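Local atomic coordinates of aspartate aminotransferase (Rhodobacter sphaeroides, PDB entry 3NRA), a protein that probably transfers the amino group of L-aspartate to 2-oxoglutarate, giving oxaloacetate and L-glutamate, with pyridoxal 5'-phosphate as cofactor. Residues N187-V195 with R332-F341; A213-S222 with E243-P251. All coordinates share one frame; numbering follows the deposited sequence.

Contact 1 (N187-V195 with R332-F341); sequences NPNNPAGVV and RTPQAGSYLF
Gln335 grips the 187-195 loop with two hydrogen bonds, one from its backbone and one from its side chain. Its N donates to Gly193 O at 2.8 Å and almost straight (174° at the hydrogen), while its OE1 accepts from Val195 N at 2.9 Å. With CG placed beside the backbone N (chi1 -68°), the extended chain brings OE1 over to that N-H. A water adds a third link, donating to Ala192 O and Arg332 O and accepting from Phe341 N.

Two apolar contacts lie over flat faces. Pro191 CG sits 3.5 Å from the centroid of the Phe341 ring and almost on its normal, a CH-pi contact. Val194 CG1 lies over the centre of one face of the Arg332 guanidinium, 3.5 Å from CZ, while NH1 and NH2 are bound to Tyr157 O and Arg164 O. Ala336 CB touches both Pro188 CG and Val195 CG2, each at 3.8 Å.

Polar and aromatic groups meet at Asn190. Its OD1 stands over one face of the Tyr339 ring, toward the rim, and ND2 is 3.1 Å from CE2, the amide and ring planes 32° apart. The same ND2 is hydrogen-bonded to O3 of the modified lysine at position 253, the cofactor Schiff base, and OD1 to Arg381.

Gly193, at positive phi, has no space for a CB: one would run into Tyr339 O and Pro334 CB. The chemistry thus divides the contact: backbone-directed bonds fix the loop at Gly193 and Val195, while Asn190, held between ring, arginine and cofactor, carries it into the active site.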
loop_
_atom_site.group_PDB
_atom_site.type_symbol
_atom_site.label_atom_id
_atom_site.label_comp_id
_atom_site.label_asym_id
_atom_site.label_seq_id
_atom_site.Cartn_x
_atom_site.Cartn_y
_atom_site.Cartn_z
ATOM N N ASN B 187 -2.464 6.408 20.652
ATOM C CA ASN B 187 -3.234 6.298 21.878
ATOM C C ASN B 187 -4.154 5.074 21.764
ATOM O O ASN B 187 -5.090 5.112 21.002
ATOM C CB ASN B 187 -4.093 7.541 22.090
ATOM C CG ASN B 187 -4.793 7.529 23.416
ATOM O OD1 ASN B 187 -4.363 6.845 24.338
ATOM N ND2 ASN B 187 -5.885 8.267 23.522
ATOM N N PRO B 188 -3.860 3.970 22.508
ATOM C CA PRO B 188 -2.771 3.786 23.433
ATOM C C PRO B 188 -1.396 3.885 22.767
ATOM O O PRO B 188 -1.231 3.530 21.568
ATOM C CB PRO B 188 -2.994 2.375 23.951
ATOM C CG PRO B 188 -3.626 1.671 22.839
ATOM C CD PRO B 188 -4.602 2.709 22.327
ATOM N N ASN B 189 -0.427 4.399 23.536
ATOM C CA ASN B 189 0.950 4.486 23.108
ATOM C C ASN B 189 1.517 3.126 22.719
ATOM O O ASN B 189 1.322 2.124 23.439
ATOM C CB ASN B 189 1.792 5.112 24.208
ATOM C CG ASN B 189 3.241 5.261 23.815
ATOM O OD1 ASN B 189 4.092 4.449 24.218
ATOM N ND2 ASN B 189 3.545 6.311 23.057
ATOM N N ASN B 190 2.074 3.068 21.524
ATOM C CA ASN B 190 2.965 2.002 21.109
ATOM C C ASN B 190 4.336 2.662 21.183
ATOM O O ASN B 190 4.594 3.597 20.443
ATOM C CB ASN B 190 2.607 1.566 19.660
ATOM C CG ASN B 190 3.479 0.416 19.127
ATOM O OD1 ASN B 190 4.588 0.147 19.626
ATOM N ND2 ASN B 190 2.991 -0.239 18.057
ATOM N N PRO B 191 5.214 2.204 22.088
ATOM C CA PRO B 191 5.365 0.884 22.663
ATOM C C PRO B 191 4.877 0.655 24.113
ATOM O O PRO B 191 4.906 -0.492 24.571
ATOM C CB PRO B 191 6.877 0.732 22.662
ATOM C CG PRO B 191 7.346 2.111 23.051
ATOM C CD PRO B 191 6.428 3.033 22.348
ATOM N N ALA B 192 4.539 1.710 24.853
ATOM C CA ALA B 192 4.379 1.592 26.335
ATOM C C ALA B 192 2.985 1.032 26.789
ATOM O O ALA B 192 2.849 0.512 27.897
ATOM C CB ALA B 192 4.667 2.936 27.007
ATOM N N GLY B 193 1.967 1.176 25.943
ATOM C CA GLY B 193 0.598 0.671 26.254
ATOM C C GLY B 193 -0.197 1.565 27.189
ATOM O O GLY B 193 -1.289 1.198 27.623
ATOM N N VAL B 194 0.350 2.750 27.488
ATOM C CA VAL B 194 -0.346 3.728 28.311
ATOM C C VAL B 194 -1.386 4.505 27.475
ATOM O O VAL B 194 -1.207 4.739 26.281
ATOM C CB VAL B 194 0.637 4.713 29.008
ATOM C CG1 VAL B 194 1.587 3.961 29.920
ATOM C CG2 VAL B 194 1.383 5.543 27.987
ATOM N N VAL B 195 -2.456 4.906 28.131
ATOM C CA VAL B 195 -3.593 5.577 27.482
ATOM C C VAL B 195 -3.618 6.988 28.010
ATOM O O VAL B 195 -3.392 7.201 29.190
ATOM C CB VAL B 195 -4.924 4.847 27.838
ATOM C CG1 VAL B 195 -6.129 5.718 27.530
ATOM C CG2 VAL B 195 -5.000 3.477 27.085
ATOM N N ARG B 332 5.196 0.103 32.942
ATOM C CA ARG B 332 3.865 0.632 33.133
ATOM C C ARG B 332 2.867 -0.467 32.850
ATOM O O ARG B 332 3.074 -1.288 31.935
ATOM C CB ARG B 332 3.567 1.843 32.208
ATOM C CG ARG B 332 4.183 3.217 32.692
ATOM C CD ARG B 332 3.515 3.748 33.935
ATOM N NE ARG B 332 2.124 4.086 33.682
ATOM C CZ ARG B 332 1.696 5.249 33.188
ATOM N NH1 ARG B 332 2.552 6.233 32.912
ATOM N NH2 ARG B 332 0.395 5.431 32.959
ATOM N N THR B 333 1.782 -0.476 33.615
ATOM C CA THR B 333 0.623 -1.295 33.290
ATOM C C THR B 333 0.027 -0.830 32.001
ATOM O O THR B 333 -0.407 0.320 31.918
ATOM C CB THR B 333 -0.449 -1.201 34.354
ATOM O OG1 THR B 333 0.129 -1.453 35.629
ATOM C CG2 THR B 333 -1.594 -2.241 34.078
ATOM N N PRO B 334 -0.028 -1.721 30.973
ATOM C CA PRO B 334 -0.757 -1.359 29.761
ATOM C C PRO B 334 -2.255 -1.202 30.027
ATOM O O PRO B 334 -2.826 -1.960 30.794
ATOM C CB PRO B 334 -0.508 -2.570 28.818
ATOM C CG PRO B 334 0.560 -3.342 29.429
ATOM C CD PRO B 334 0.539 -3.077 30.874
ATOM N N GLN B 335 -2.864 -0.195 29.410
ATOM C CA GLN B 335 -4.260 0.168 29.680
ATOM C C GLN B 335 -5.166 -0.107 28.470
ATOM O O GLN B 335 -6.372 -0.300 28.614
ATOM C CB GLN B 335 -4.329 1.619 30.089
ATOM C CG GLN B 335 -3.674 1.873 31.474
ATOM C CD GLN B 335 -3.358 3.345 31.748
ATOM O OE1 GLN B 335 -2.742 4.042 30.915
ATOM N NE2 GLN B 335 -3.713 3.808 32.947
ATOM N N ALA B 336 -4.578 -0.143 27.295
ATOM C CA ALA B 336 -5.207 -0.770 26.147
ATOM C C ALA B 336 -4.133 -1.339 25.222
ATOM O O ALA B 336 -2.980 -0.931 25.279
ATOM C CB ALA B 336 -6.107 0.253 25.401
ATOM N N GLY B 337 -4.509 -2.306 24.405
ATOM C CA GLY B 337 -3.572 -2.948 23.467
ATOM C C GLY B 337 -2.684 -3.984 24.130
ATOM O O GLY B 337 -2.805 -4.221 25.322
ATOM N N SER B 338 -1.792 -4.609 23.355
ATOM C CA SER B 338 -1.005 -5.758 23.819
ATOM C C SER B 338 0.518 -5.501 23.824
ATOM O O SER B 338 1.308 -6.441 23.600
ATOM C CB SER B 338 -1.323 -6.980 22.954
ATOM O OG SER B 338 -2.712 -7.083 22.732
ATOM N N TYR B 339 0.932 -4.252 24.114
ATOM C CA TYR B 339 2.354 -3.925 24.275
ATOM C C TYR B 339 2.766 -3.700 25.747
ATOM O O TYR B 339 2.053 -3.057 26.503
ATOM C CB TYR B 339 2.704 -2.706 23.467
ATOM C CG TYR B 339 2.552 -2.923 21.995
ATOM C CD1 TYR B 339 3.230 -3.975 21.344
ATOM C CD2 TYR B 339 1.738 -2.091 21.230
ATOM C CE1 TYR B 339 3.094 -4.177 19.981
ATOM C CE2 TYR B 339 1.592 -2.296 19.871
ATOM C CZ TYR B 339 2.274 -3.353 19.252
ATOM O OH TYR B 339 2.117 -3.577 17.903
ATOM N N LEU B 340 3.886 -4.312 26.141
ATOM C CA LEU B 340 4.604 -3.985 27.367
ATOM C C LEU B 340 6.002 -3.473 27.000
ATOM O O LEU B 340 6.678 -4.030 26.104
ATOM C CB LEU B 340 4.770 -5.204 28.242
ATOM C CG LEU B 340 3.640 -5.725 29.107
ATOM C CD1 LEU B 340 3.819 -7.260 29.324
ATOM C CD2 LEU B 340 3.604 -5.017 30.424
ATOM N N PHE B 341 6.463 -2.482 27.739
ATOM C CA PHE B 341 7.725 -1.840 27.476
ATOM C C PHE B 341 8.571 -1.765 28.775
ATOM O O PHE B 341 8.728 -0.705 29.362
ATOM C CB PHE B 341 7.423 -0.463 26.911
ATOM C CG PHE B 341 8.559 0.183 26.211
ATOM C CD1 PHE B 341 9.202 -0.450 25.152
ATOM C CD2 PHE B 341 8.928 1.483 26.532
ATOM C CE1 PHE B 341 10.206 0.174 24.469
ATOM C CE2 PHE B 341 9.952 2.104 25.852
ATOM C CZ PHE B 341 10.583 1.445 24.804
HETATM O O HOH W 1 4.475 -0.914 29.497
#

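Contact 2 (A213-S222 with E243-P251); sequences ATVIADQLYS and ENVVTIMGP
Ile248 lies against Asp218 on the neighbouring parallel strand, the two side chains on the sheet face they share with Ile216 and Val246. From CB, the Ile248 chain turns CG1 into the position between backbone N and carbonyl carbon (chi1 72°), which brings CG1 to 3.8 Å from both Asp218 CA and Asp218 OD1. Farther out, CD1 reaches the carboxylate, 3.9 Å from Asp218 CG, and stands 4.5 Å from Ile216 CG2. Thr111 and Leu115 of helix 110-120 also touch this isoleucine.

Five backbone hydrogen bonds join the strands in parallel register, from Val215 N to Asn244 O at one end to Gln219 N to Ile248 O (2.9 Å) at the other. On the opposite face Thr247 CG2 packs 3.5 Å from Gln219 CD; a water joins Gln219 OE1 to Thr247 OG1, and Gln219 NE2 bonds to His233. Beyond the strand, Gln219 O takes both the N and the OG of Ser222, closing a type I turn beside the selenomethionine at Met249.

Asp218 OD2 bonds to the pyridine N1 of the modified lysine at position 253, and OD1 accepts a weak bond from Leu220 N. Replacing Asp218 by an alanine is likely to leave that ring nitrogen without its carboxylate partner and to open a gap beside Ile248 CD1. An aspartate at a strand end, reaching the pyridine nitrogen from the central sheet, is the hallmark of fold-type I aminotransferases.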
loop_
_atom_site.group_PDB
_atom_site.type_symbol
_atom_site.label_atom_id
_atom_site.label_comp_id
_atom_site.label_asym_id
_atom_site.label_seq_id
_atom_site.Cartn_x
_atom_site.Cartn_y
_atom_site.Cartn_z
ATOM N N ALA B 213 -3.418 23.693 14.616
ATOM C CA ALA B 213 -2.631 22.544 14.272
ATOM C C ALA B 213 -3.565 21.405 13.927
ATOM O O ALA B 213 -4.654 21.307 14.476
ATOM C CB ALA B 213 -1.696 22.140 15.452
ATOM N N THR B 214 -3.128 20.570 12.982
ATOM C CA THR B 214 -3.785 19.329 12.641
ATOM C C THR B 214 -3.232 18.225 13.551
ATOM O O THR B 214 -2.035 18.189 13.837
ATOM C CB THR B 214 -3.523 18.968 11.112
ATOM O OG1 THR B 214 -4.226 19.885 10.272
ATOM C CG2 THR B 214 -3.941 17.588 10.783
ATOM N N VAL B 215 -4.101 17.345 14.017
ATOM C CA VAL B 215 -3.697 16.229 14.836
ATOM C C VAL B 215 -4.098 14.944 14.125
ATOM O O VAL B 215 -5.236 14.821 13.655
ATOM C CB VAL B 215 -4.396 16.263 16.249
ATOM C CG1 VAL B 215 -4.061 15.041 17.032
ATOM C CG2 VAL B 215 -4.024 17.539 17.033
ATOM N N ILE B 216 -3.158 14.011 14.033
ATOM C CA ILE B 216 -3.400 12.636 13.573
ATOM C C ILE B 216 -3.358 11.757 14.806
ATOM O O ILE B 216 -2.315 11.626 15.425
ATOM C CB ILE B 216 -2.295 12.178 12.585
ATOM C CG1 ILE B 216 -2.180 13.157 11.393
ATOM C CG2 ILE B 216 -2.534 10.720 12.106
ATOM C CD1 ILE B 216 -0.813 13.061 10.634
ATOM N N ALA B 217 -4.503 11.238 15.226
ATOM C CA ALA B 217 -4.582 10.387 16.416
ATOM C C ALA B 217 -4.639 8.915 15.988
ATOM O O ALA B 217 -5.596 8.483 15.344
ATOM C CB ALA B 217 -5.793 10.742 17.240
ATOM N N ASP B 218 -3.568 8.173 16.293
ATOM C CA ASP B 218 -3.446 6.770 15.897
ATOM C C ASP B 218 -3.990 5.882 17.052
ATOM O O ASP B 218 -3.287 5.586 18.036
ATOM C CB ASP B 218 -1.972 6.453 15.558
ATOM C CG ASP B 218 -1.776 5.047 14.991
ATOM O OD1 ASP B 218 -2.680 4.215 15.130
ATOM O OD2 ASP B 218 -0.690 4.780 14.425
ATOM N N GLN B 219 -5.238 5.452 16.892
ATOM C CA GLN B 219 -5.970 4.729 17.913
ATOM C C GLN B 219 -6.093 3.273 17.565
ATOM O O GLN B 219 -7.072 2.596 17.961
ATOM C CB GLN B 219 -7.346 5.367 18.099
ATOM C CG GLN B 219 -7.303 6.920 18.298
ATOM C CD GLN B 219 -8.640 7.494 18.804
ATOM O OE1 GLN B 219 -8.697 8.625 19.305
ATOM N NE2 GLN B 219 -9.718 6.695 18.697
ATOM N N LEU B 220 -5.065 2.760 16.892
ATOM C CA LEU B 220 -5.042 1.385 16.372
ATOM C C LEU B 220 -5.491 0.355 17.383
ATOM O O LEU B 220 -6.273 -0.559 17.044
ATOM C CB LEU B 220 -3.635 1.031 15.911
ATOM C CG LEU B 220 -3.388 -0.354 15.270
ATOM C CD1 LEU B 220 -3.142 -1.446 16.360
ATOM C CD2 LEU B 220 -4.506 -0.760 14.281
ATOM N N TYR B 221 -4.963 0.444 18.609
ATOM C CA TYR B 221 -5.215 -0.609 19.599
ATOM C C TYR B 221 -6.263 -0.186 20.674
ATOM O O TYR B 221 -6.415 -0.855 21.705
ATOM C CB TYR B 221 -3.878 -1.058 20.251
ATOM C CG TYR B 221 -3.561 -2.541 20.145
ATOM C CD1 TYR B 221 -4.547 -3.507 20.264
ATOM C CD2 TYR B 221 -2.242 -2.983 19.979
ATOM C CE1 TYR B 221 -4.232 -4.867 20.247
ATOM C CE2 TYR B 221 -1.940 -4.340 19.901
ATOM C CZ TYR B 221 -2.929 -5.267 20.050
ATOM O OH TYR B 221 -2.617 -6.637 19.991
ATOM N N SER B 222 -7.033 0.861 20.377
ATOM C CA SER B 222 -7.913 1.504 21.368
ATOM C C SER B 222 -9.115 0.656 21.739
ATOM O O SER B 222 -9.677 0.845 22.785
ATOM C CB SER B 222 -8.399 2.864 20.854
ATOM O OG SER B 222 -9.121 2.710 19.628
ATOM N N GLU B 243 -12.596 19.218 11.797
ATOM C CA GLU B 243 -11.966 19.310 10.488
ATOM C C GLU B 243 -10.449 19.517 10.529
ATOM O O GLU B 243 -9.821 19.652 9.480
ATOM C CB GLU B 243 -12.649 20.417 9.658
ATOM C CG GLU B 243 -14.120 20.081 9.280
ATOM C CD GLU B 243 -14.237 18.759 8.503
ATOM O OE1 GLU B 243 -13.493 18.582 7.513
ATOM O OE2 GLU B 243 -15.045 17.886 8.907
ATOM N N ASN B 244 -9.852 19.509 11.718
ATOM C CA ASN B 244 -8.412 19.452 11.833
ATOM C C ASN B 244 -7.936 18.210 12.576
ATOM O O ASN B 244 -6.842 18.212 13.118
ATOM C CB ASN B 244 -7.872 20.713 12.539
ATOM C CG ASN B 244 -8.256 21.998 11.822
ATOM O OD1 ASN B 244 -8.921 22.876 12.399
ATOM N ND2 ASN B 244 -7.825 22.129 10.570
ATOM N N VAL B 245 -8.754 17.157 12.597
ATOM C CA VAL B 245 -8.372 15.923 13.197
ATOM C C VAL B 245 -8.590 14.789 12.200
ATOM O O VAL B 245 -9.624 14.718 11.527
ATOM C CB VAL B 245 -9.162 15.647 14.487
ATOM C CG1 VAL B 245 -8.720 14.310 15.116
ATOM C CG2 VAL B 245 -9.010 16.821 15.495
ATOM N N VAL B 246 -7.597 13.928 12.094
ATOM C CA VAL B 246 -7.732 12.658 11.415
ATOM C C VAL B 246 -7.421 11.568 12.431
ATOM O O VAL B 246 -6.413 11.628 13.111
ATOM C CB VAL B 246 -6.787 12.576 10.219
ATOM C CG1 VAL B 246 -6.826 11.194 9.574
ATOM C CG2 VAL B 246 -7.156 13.663 9.201
ATOM N N THR B 247 -8.335 10.623 12.577
ATOM C CA THR B 247 -8.148 9.485 13.451
ATOM C C THR B 247 -7.969 8.284 12.585
ATOM O O THR B 247 -8.689 8.119 11.591
ATOM C CB THR B 247 -9.356 9.282 14.355
ATOM O OG1 THR B 247 -9.619 10.491 15.077
ATOM C CG2 THR B 247 -9.119 8.140 15.368
ATOM N N ILE B 248 -7.003 7.444 12.930
ATOM C CA ILE B 248 -6.763 6.227 12.184
ATOM C C ILE B 248 -6.810 5.040 13.116
ATOM O O ILE B 248 -6.426 5.136 14.251
ATOM C CB ILE B 248 -5.433 6.271 11.363
ATOM C CG1 ILE B 248 -4.202 6.187 12.248
ATOM C CG2 ILE B 248 -5.351 7.581 10.496
ATOM C CD1 ILE B 248 -2.849 6.286 11.414
HETATM N N MSE B 249 -7.385 3.953 12.633
HETATM C CA MSE B 249 -7.404 2.711 13.340
HETATM C C MSE B 249 -7.894 1.626 12.394
HETATM O O MSE B 249 -8.254 1.898 11.255
HETATM C CB MSE B 249 -8.320 2.781 14.589
HETATM C CG MSE B 249 -9.762 3.170 14.300
HETATM SE SE MSE B 249 -10.773 3.338 15.895
HETATM C CE MSE B 249 -10.669 1.495 16.492
ATOM N N GLY B 250 -7.871 0.384 12.867
ATOM C CA GLY B 250 -8.316 -0.728 12.067
ATOM C C GLY B 250 -8.326 -2.045 12.849
ATOM O O GLY B 250 -8.050 -2.058 14.043
ATOM N N PRO B 251 -8.617 -3.153 12.157
ATOM C CA PRO B 251 -8.759 -4.458 12.750
ATOM C C PRO B 251 -7.522 -5.352 12.738
ATOM O O PRO B 251 -7.645 -6.559 12.980
ATOM C CB PRO B 251 -9.833 -5.089 11.881
ATOM C CG PRO B 251 -9.571 -4.516 10.548
ATOM C CD PRO B 251 -9.173 -3.126 10.793
HETATM O O HOH W 2 -9.976 10.714 18.103
HETATM O O HOH W 3 -6.343 -3.385 15.877
#

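How the contacts relate
Both contacts are buried and serve the same cofactor from different parts of the fold. Contact 2 lies within the seven-stranded sheet, its two strands running side by side; contact 1 joins an irregular loop following strand 182-186 to a segment ending on the edge strand 339-340 of the smaller sheet. Accordingly, regular backbone pairing dominates contact 2, whereas contact 1 relies on two isolated bonds, a bridging water and proline and aromatic packing. They meet directly: Asn187 N probably bonds to Asp218 O, and Gly337 packs on the Tyr221 ring. Asn190 of contact 1 and Asp218 of contact 2 thus bind the O3 substituent and the ring nitrogen N1 of one cofactor.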